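Local atomic coordinates of periplasmic binding protein (PDB entry 4LJS), a protein that probably captures a ligand, perhaps a chelated metal, in the periplasm and delivers it to an ABC transporter for uptake. Residues I26-F36 with V136-S147. Sequence-based numbering, arbitrary orientation.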
ATOM      1  N   ILE A  26     -12.548   4.287  17.163  1.00 43.33           N
ATOM      2  CA  ILE A  26     -11.682   4.555  16.026  1.00 41.36           C
ATOM      3  C   ILE A  26     -12.217   5.728  15.214  1.00 44.65           C
ATOM      4  O   ILE A  26     -13.425   5.836  14.990  1.00 48.78           O
ATOM      5  CB  ILE A  26     -11.587   3.313  15.104  1.00 45.03           C
ATOM      6  CG1 ILE A  26     -10.836   2.174  15.804  1.00 45.18           C
ATOM      7  CG2 ILE A  26     -10.921   3.664  13.767  1.00 37.07           C
ATOM      8  CD1 ILE A  26      -9.410   2.530  16.197  1.00 46.18           C
ATOM      9  N   GLU A  27     -11.317   6.607  14.783  1.00 40.34           N
ATOM     10  CA  GLU A  27     -11.668   7.665  13.846  1.00 45.72           C
ATOM     11  C   GLU A  27     -11.239   7.334  12.411  1.00 47.72           C
ATOM     12  O   GLU A  27     -10.083   6.994  12.149  1.00 51.46           O
ATOM     13  CB  GLU A  27     -11.049   8.997  14.271  1.00 50.97           C
ATOM     14  CG  GLU A  27     -11.217  10.096  13.229  1.00 52.02           C
ATOM     15  CD  GLU A  27     -10.546  11.390  13.632  1.00 55.52           C
ATOM     16  OE1 GLU A  27      -9.354  11.567  13.304  1.00 62.92           O
ATOM     17  OE2 GLU A  27     -11.210  12.229  14.273  1.00 55.08           O
ATOM     18  N   SER A  28     -12.184   7.448  11.485  1.00 42.70           N
ATOM     19  CA  SER A  28     -11.911   7.264  10.065  1.00 35.61           C
ATOM     20  C   SER A  28     -12.566   8.427   9.328  1.00 38.59           C
ATOM     21  O   SER A  28     -13.107   9.336   9.965  1.00 44.27           O
ATOM     22  CB  SER A  28     -12.463   5.920   9.588  1.00 34.29           C
ATOM     23  OG  SER A  28     -11.923   5.535   8.330  1.00 34.50           O
ATOM     24  N   PHE A  29     -12.509   8.417   7.999  1.00 35.29           N
ATOM     25  CA  PHE A  29     -13.035   9.532   7.207  1.00 40.53           C
ATOM     26  C   PHE A  29     -13.788   9.032   5.981  1.00 44.51           C
ATOM     27  O   PHE A  29     -13.364   8.081   5.332  1.00 38.54           O
ATOM     28  CB  PHE A  29     -11.900  10.446   6.723  1.00 42.11           C
ATOM     29  CG  PHE A  29     -11.027  10.969   7.821  1.00 48.09           C
ATOM     30  CD1 PHE A  29     -10.011  10.183   8.351  1.00 44.58           C
ATOM     31  CD2 PHE A  29     -11.216  12.254   8.321  1.00 47.85           C
ATOM     32  CE1 PHE A  29      -9.205  10.663   9.369  1.00 51.02           C
ATOM     33  CE2 PHE A  29     -10.416  12.741   9.336  1.00 47.62           C
ATOM     34  CZ  PHE A  29      -9.405  11.943   9.861  1.00 51.32           C
ATOM     35  N   VAL A  30     -14.893   9.687   5.649  1.00 46.20           N
ATOM     36  CA  VAL A  30     -15.583   9.380   4.409  1.00 43.82           C
ATOM     37  C   VAL A  30     -15.020  10.261   3.299  1.00 44.40           C
ATOM     38  O   VAL A  30     -14.987   9.873   2.134  1.00 41.09           O
ATOM     39  CB  VAL A  30     -17.118   9.529   4.553  1.00 48.37           C
ATOM     40  CG1 VAL A  30     -17.653   8.459   5.492  1.00 46.61           C
ATOM     41  CG2 VAL A  30     -17.482  10.907   5.069  1.00 43.13           C
ATOM     42  N   ARG A  31     -14.561  11.447   3.680  1.00 47.16           N
ATOM     43  CA  ARG A  31     -13.862  12.345   2.774  1.00 54.38           C
ATOM     44  C   ARG A  31     -12.784  13.094   3.543  1.00 55.96           C
ATOM     45  O   ARG A  31     -12.765  13.089   4.776  1.00 44.11           O
ATOM     46  CB  ARG A  31     -14.827  13.345   2.123  1.00 54.95           C
ATOM     47  CG  ARG A  31     -15.737  12.726   1.086  1.00 56.43           C
ATOM     48  CD  ARG A  31     -16.508  13.765   0.285  1.00 61.07           C
ATOM     49  NE  ARG A  31     -17.272  13.119  -0.780  1.00 59.69           N
ATOM     50  CZ  ARG A  31     -17.924  13.758  -1.748  1.00 64.43           C
ATOM     51  NH1 ARG A  31     -17.923  15.088  -1.808  1.00 67.50           N
ATOM     52  NH2 ARG A  31     -18.579  13.057  -2.662  1.00 61.32           N
ATOM     53  N   ARG A  32     -11.885  13.736   2.811  1.00 50.26           N
ATOM     54  CA  ARG A  32     -10.864  14.565   3.426  1.00 55.64           C
ATOM     55  C   ARG A  32     -11.551  15.622   4.285  1.00 53.74           C
ATOM     56  O   ARG A  32     -12.376  16.393   3.796  1.00 56.85           O
ATOM     57  CB  ARG A  32     -10.004  15.218   2.346  1.00 57.69           C
ATOM     58  CG  ARG A  32      -8.771  15.935   2.852  1.00 67.38           C
ATOM     59  CD  ARG A  32      -7.983  16.496   1.676  1.00 78.41           C
ATOM     60  NE  ARG A  32      -6.931  17.415   2.094  1.00 92.36           N
ATOM     61  CZ  ARG A  32      -7.114  18.717   2.286  1.00102.69           C
ATOM     62  NH1 ARG A  32      -6.098  19.483   2.665  1.00110.15           N
ATOM     63  NH2 ARG A  32      -8.313  19.253   2.101  1.00103.44           N
ATOM     64  N   GLY A  33     -11.242  15.619   5.577  1.00 51.47           N
ATOM     65  CA  GLY A  33     -11.804  16.587   6.500  1.00 58.15           C
ATOM     66  C   GLY A  33     -13.192  16.237   7.005  1.00 62.84           C
ATOM     67  O   GLY A  33     -13.828  17.043   7.684  1.00 64.49           O
ATOM     68  N   GLU A  34     -13.665  15.038   6.676  1.00 61.34           N
ATOM     69  CA  GLU A  34     -14.981  14.588   7.132  1.00 58.76           C
ATOM     70  C   GLU A  34     -14.895  13.283   7.927  1.00 55.21           C
ATOM     71  O   GLU A  34     -15.039  12.195   7.369  1.00 55.67           O
ATOM     72  CB  GLU A  34     -15.947  14.456   5.948  1.00 56.64           C
ATOM     73  CG  GLU A  34     -16.340  15.807   5.331  1.00 57.90           C
ATOM     74  CD  GLU A  34     -17.232  15.662   4.108  1.00 63.51           C
ATOM     75  OE1 GLU A  34     -17.856  14.592   3.945  1.00 69.74           O
ATOM     76  OE2 GLU A  34     -17.301  16.613   3.304  1.00 65.62           O
ATOM     77  N   PRO A  35     -14.656  13.395   9.246  1.00 53.40           N
ATOM     78  CA  PRO A  35     -14.447  12.215  10.088  1.00 48.52           C
ATOM     79  C   PRO A  35     -15.746  11.589  10.576  1.00 51.30           C
ATOM     80  O   PRO A  35     -16.772  12.258  10.699  1.00 58.92           O
ATOM     81  CB  PRO A  35     -13.676  12.782  11.284  1.00 46.07           C
ATOM     82  CG  PRO A  35     -14.208  14.191  11.416  1.00 49.78           C
ATOM     83  CD  PRO A  35     -14.504  14.654  10.005  1.00 57.66           C
ATOM     84  N   PHE A  36     -15.692  10.294  10.853  1.00 43.32           N
ATOM     85  CA  PHE A  36     -16.776   9.636  11.559  1.00 49.62           C
ATOM     86  C   PHE A  36     -16.154   8.717  12.586  1.00 54.12           C
ATOM     87  O   PHE A  36     -15.012   8.282  12.433  1.00 55.50           O
ATOM     88  CB  PHE A  36     -17.711   8.874  10.612  1.00 41.26           C
ATOM     89  CG  PHE A  36     -17.087   7.663   9.971  1.00 38.16           C
ATOM     90  CD1 PHE A  36     -16.244   7.796   8.873  1.00 36.97           C
ATOM     91  CD2 PHE A  36     -17.362   6.389  10.451  1.00 36.82           C
ATOM     92  CE1 PHE A  36     -15.680   6.675   8.267  1.00 44.81           C
ATOM     93  CE2 PHE A  36     -16.805   5.261   9.854  1.00 34.35           C
ATOM     94  CZ  PHE A  36     -15.964   5.403   8.757  1.00 38.82           C
ATOM     95  N   VAL A 136     -17.517   0.196   9.579  1.00 32.87           N
ATOM     96  CA  VAL A 136     -16.776   0.466   8.347  1.00 32.63           C
ATOM     97  C   VAL A 136     -15.465   1.172   8.703  1.00 34.10           C
ATOM     98  O   VAL A 136     -15.452   2.090   9.522  1.00 31.56           O
ATOM     99  CB  VAL A 136     -17.596   1.355   7.388  1.00 33.01           C
ATOM    100  CG1 VAL A 136     -16.752   1.806   6.189  1.00 31.13           C
ATOM    101  CG2 VAL A 136     -18.857   0.622   6.929  1.00 30.91           C
ATOM    102  N   TYR A 137     -14.364   0.713   8.120  1.00 35.30           N
ATOM    103  CA  TYR A 137     -13.094   1.405   8.261  1.00 42.04           C
ATOM    104  C   TYR A 137     -12.540   1.738   6.884  1.00 35.52           C
ATOM    105  O   TYR A 137     -12.473   0.877   6.009  1.00 33.37           O
ATOM    106  CB  TYR A 137     -12.077   0.588   9.066  1.00 38.64           C
ATOM    107  CG  TYR A 137     -10.775   1.330   9.246  1.00 31.36           C
ATOM    108  CD1 TYR A 137     -10.672   2.365  10.169  1.00 32.95           C
ATOM    109  CD2 TYR A 137      -9.656   1.020   8.478  1.00 32.61           C
ATOM    110  CE1 TYR A 137      -9.489   3.067  10.337  1.00 33.68           C
ATOM    111  CE2 TYR A 137      -8.456   1.724   8.639  1.00 39.53           C
ATOM    112  CZ  TYR A 137      -8.384   2.745   9.569  1.00 39.68           C
ATOM    113  OH  TYR A 137      -7.211   3.455   9.742  1.00 42.29           O
ATOM    114  N   ILE A 138     -12.148   2.996   6.711  1.00 27.82           N
ATOM    115  CA  ILE A 138     -11.712   3.517   5.421  1.00 31.77           C
ATOM    116  C   ILE A 138     -10.239   3.950   5.472  1.00 31.31           C
ATOM    117  O   ILE A 138      -9.830   4.659   6.391  1.00 31.93           O
ATOM    118  CB  ILE A 138     -12.614   4.705   5.013  1.00 35.83           C
ATOM    119  CG1 ILE A 138     -14.036   4.196   4.751  1.00 38.97           C
ATOM    120  CG2 ILE A 138     -12.060   5.434   3.790  1.00 35.32           C
ATOM    121  CD1 ILE A 138     -15.071   5.294   4.596  1.00 37.27           C
ATOM    122  N   ALA A 139      -9.442   3.509   4.499  1.00 31.50           N
ATOM    123  CA  ALA A 139      -8.036   3.921   4.427  1.00 31.33           C
ATOM    124  C   ALA A 139      -7.915   5.427   4.206  1.00 33.80           C
ATOM    125  O   ALA A 139      -8.394   5.954   3.199  1.00 32.55           O
ATOM    126  CB  ALA A 139      -7.322   3.184   3.319  1.00 29.61           C
ATOM    127  N   GLU A 140      -7.268   6.120   5.136  1.00 32.84           N
ATOM    128  CA  GLU A 140      -7.074   7.560   4.993  1.00 34.60           C
ATOM    129  C   GLU A 140      -6.292   7.934   3.723  1.00 28.41           C
ATOM    130  O   GLU A 140      -6.537   8.975   3.122  1.00 38.09           O
ATOM    131  CB  GLU A 140      -6.388   8.149   6.229  1.00 33.98           C
ATOM    132  CG  GLU A 140      -6.279   9.657   6.177  1.00 41.27           C
ATOM    133  CD  GLU A 140      -5.432  10.228   7.298  1.00 50.66           C
ATOM    134  OE1 GLU A 140      -4.867   9.438   8.088  1.00 46.86           O
ATOM    135  OE2 GLU A 140      -5.332  11.474   7.379  1.00 53.58           O
ATOM    136  N   SER A 141      -5.363   7.082   3.305  1.00 25.52           N
ATOM    137  CA  SER A 141      -4.564   7.388   2.117  1.00 33.65           C
ATOM    138  C   SER A 141      -5.330   7.207   0.804  1.00 34.19           C
ATOM    139  O   SER A 141      -4.786   7.462  -0.276  1.00 37.65           O
ATOM    140  CB  SER A 141      -3.295   6.546   2.091  1.00 40.42           C
ATOM    141  OG  SER A 141      -3.608   5.181   1.894  1.00 41.45           O
ATOM    142  N   SER A 142      -6.587   6.771   0.891  1.00 28.58           N
ATOM    143  CA  SER A 142      -7.431   6.656  -0.294  1.00 30.87           C
ATOM    144  C   SER A 142      -8.366   7.865  -0.505  1.00 38.17           C
ATOM    145  O   SER A 142      -9.191   7.858  -1.420  1.00 41.88           O
ATOM    146  CB  SER A 142      -8.263   5.376  -0.224  1.00 30.04           C
ATOM    147  OG  SER A 142      -9.297   5.499   0.738  1.00 30.46           O
ATOM    148  N   LEU A 143      -8.234   8.897   0.326  1.00 34.91           N
ATOM    149  CA  LEU A 143      -9.201  10.003   0.322  1.00 41.36           C
ATOM    150  C   LEU A 143      -9.029  10.986  -0.836  1.00 41.79           C
ATOM    151  O   LEU A 143      -9.903  11.819  -1.083  1.00 43.68           O
ATOM    152  CB  LEU A 143      -9.174  10.768   1.653  1.00 39.44           C
ATOM    153  CG  LEU A 143      -9.588   9.985   2.901  1.00 38.10           C
ATOM    154  CD1 LEU A 143      -9.372  10.834   4.150  1.00 35.90           C
ATOM    155  CD2 LEU A 143     -11.029   9.525   2.797  1.00 34.94           C
ATOM    156  N   GLY A 144      -7.903  10.907  -1.535  1.00 41.21           N
ATOM    157  CA  GLY A 144      -7.686  11.769  -2.684  1.00 46.51           C
ATOM    158  C   GLY A 144      -6.286  12.337  -2.761  1.00 66.61           C
ATOM    159  O   GLY A 144      -5.594  12.450  -1.746  1.00 71.61           O
ATOM    160  N   ALA A 145      -5.880  12.713  -3.972  1.00 78.50           N
ATOM    161  CA  ALA A 145      -4.522  13.186  -4.232  1.00 83.15           C
ATOM    162  C   ALA A 145      -4.282  14.633  -3.797  1.00 88.55           C
ATOM    163  O   ALA A 145      -3.132  15.065  -3.696  1.00 92.10           O
ATOM    164  CB  ALA A 145      -4.173  13.013  -5.709  1.00 81.10           C
ATOM    165  N   GLN A 146      -5.359  15.372  -3.534  1.00 87.34           N
ATOM    166  CA  GLN A 146      -5.246  16.785  -3.165  1.00 85.70           C
ATOM    167  C   GLN A 146      -4.428  16.994  -1.887  1.00 78.64           C
ATOM    168  O   GLN A 146      -3.821  18.043  -1.699  1.00 81.01           O
ATOM    169  CB  GLN A 146      -6.627  17.444  -3.039  1.00 86.03           C
ATOM    170  CG  GLN A 146      -7.487  16.917  -1.900  1.00 85.24           C
ATOM    171  CD  GLN A 146      -8.272  15.668  -2.271  1.00 89.40           C
ATOM    172  OE1 GLN A 146      -7.908  14.940  -3.194  1.00 88.83           O
ATOM    173  NE2 GLN A 146      -9.362  15.420  -1.551  1.00 88.20           N
ATOM    174  N   SER A 147      -4.416  15.993  -1.014  1.00 72.68           N
ATOM    175  CA  SER A 147      -3.582  16.035   0.182  1.00 70.90           C
ATOM    176  C   SER A 147      -2.325  15.195  -0.030  1.00 59.07           C
ATOM    177  O   SER A 147      -2.346  14.219  -0.778  1.00 61.31           O
ATOM    178  CB  SER A 147      -4.356  15.528   1.403  1.00 76.17           C
ATOM    179  OG  SER A 147      -4.808  14.196   1.212  1.00 82.20           O
TER
HETATM  180  O   HOH W   1      -9.168   6.312   8.393  1.00 41.54           O
HETATM  181  O   HOH W   2     -11.760  13.152   0.127  1.00 41.81           O
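The hydroxyl of S28 reaches the edge strand 135-138 and accepts a hydrogen bond from the backbone N of I138 (N to OG 3.0 Å, 151° at the hydrogen). With OG anti to the S28 backbone N (chi1 -164°), the hydroxyl is turned to the I138 backbone and also lies 3.0 Å from I138 O, and a water bound to it donates to that carbonyl. Replacing S28 by alanine is likely to leave the buried I138 N-H without this acceptor and the water with one partner fewer. Mostly apolar side chains surround this bond, some of them against backbone carbonyls. I26 CG2 touches the CD1-CE1 side of the Y137 ring, 3.8 Å from CE1, while the phenol OH is held by D160. I138 packs against V30 and the paired strands ahead of the turn, its CG2 3.3 Å from F29 O and its CD1 4.0 Å from F36 CE1; the F36 ring also directs its edge at V136 O. Beside the turn, L143 lays CD1 against F29 CB (3.6 Å) and CD2 near the R31 backbone. A second water joins R32 N to L143 O. R32 and the poorly ordered Q146 run past each other in opposite directions, and S147 CB lies at the guanidinium edge. S28 is itself positioned by paired backbone bonds with F36. Segments 26-29 and 136-138 cross at 61°; the hairpin of strands 19-29 and 34-40 packs on the last strand of a four-stranded parallel sheet with order 2-1-3-4, an alpha/beta lobe consistent with the two-lobed periplasmic binding protein fold.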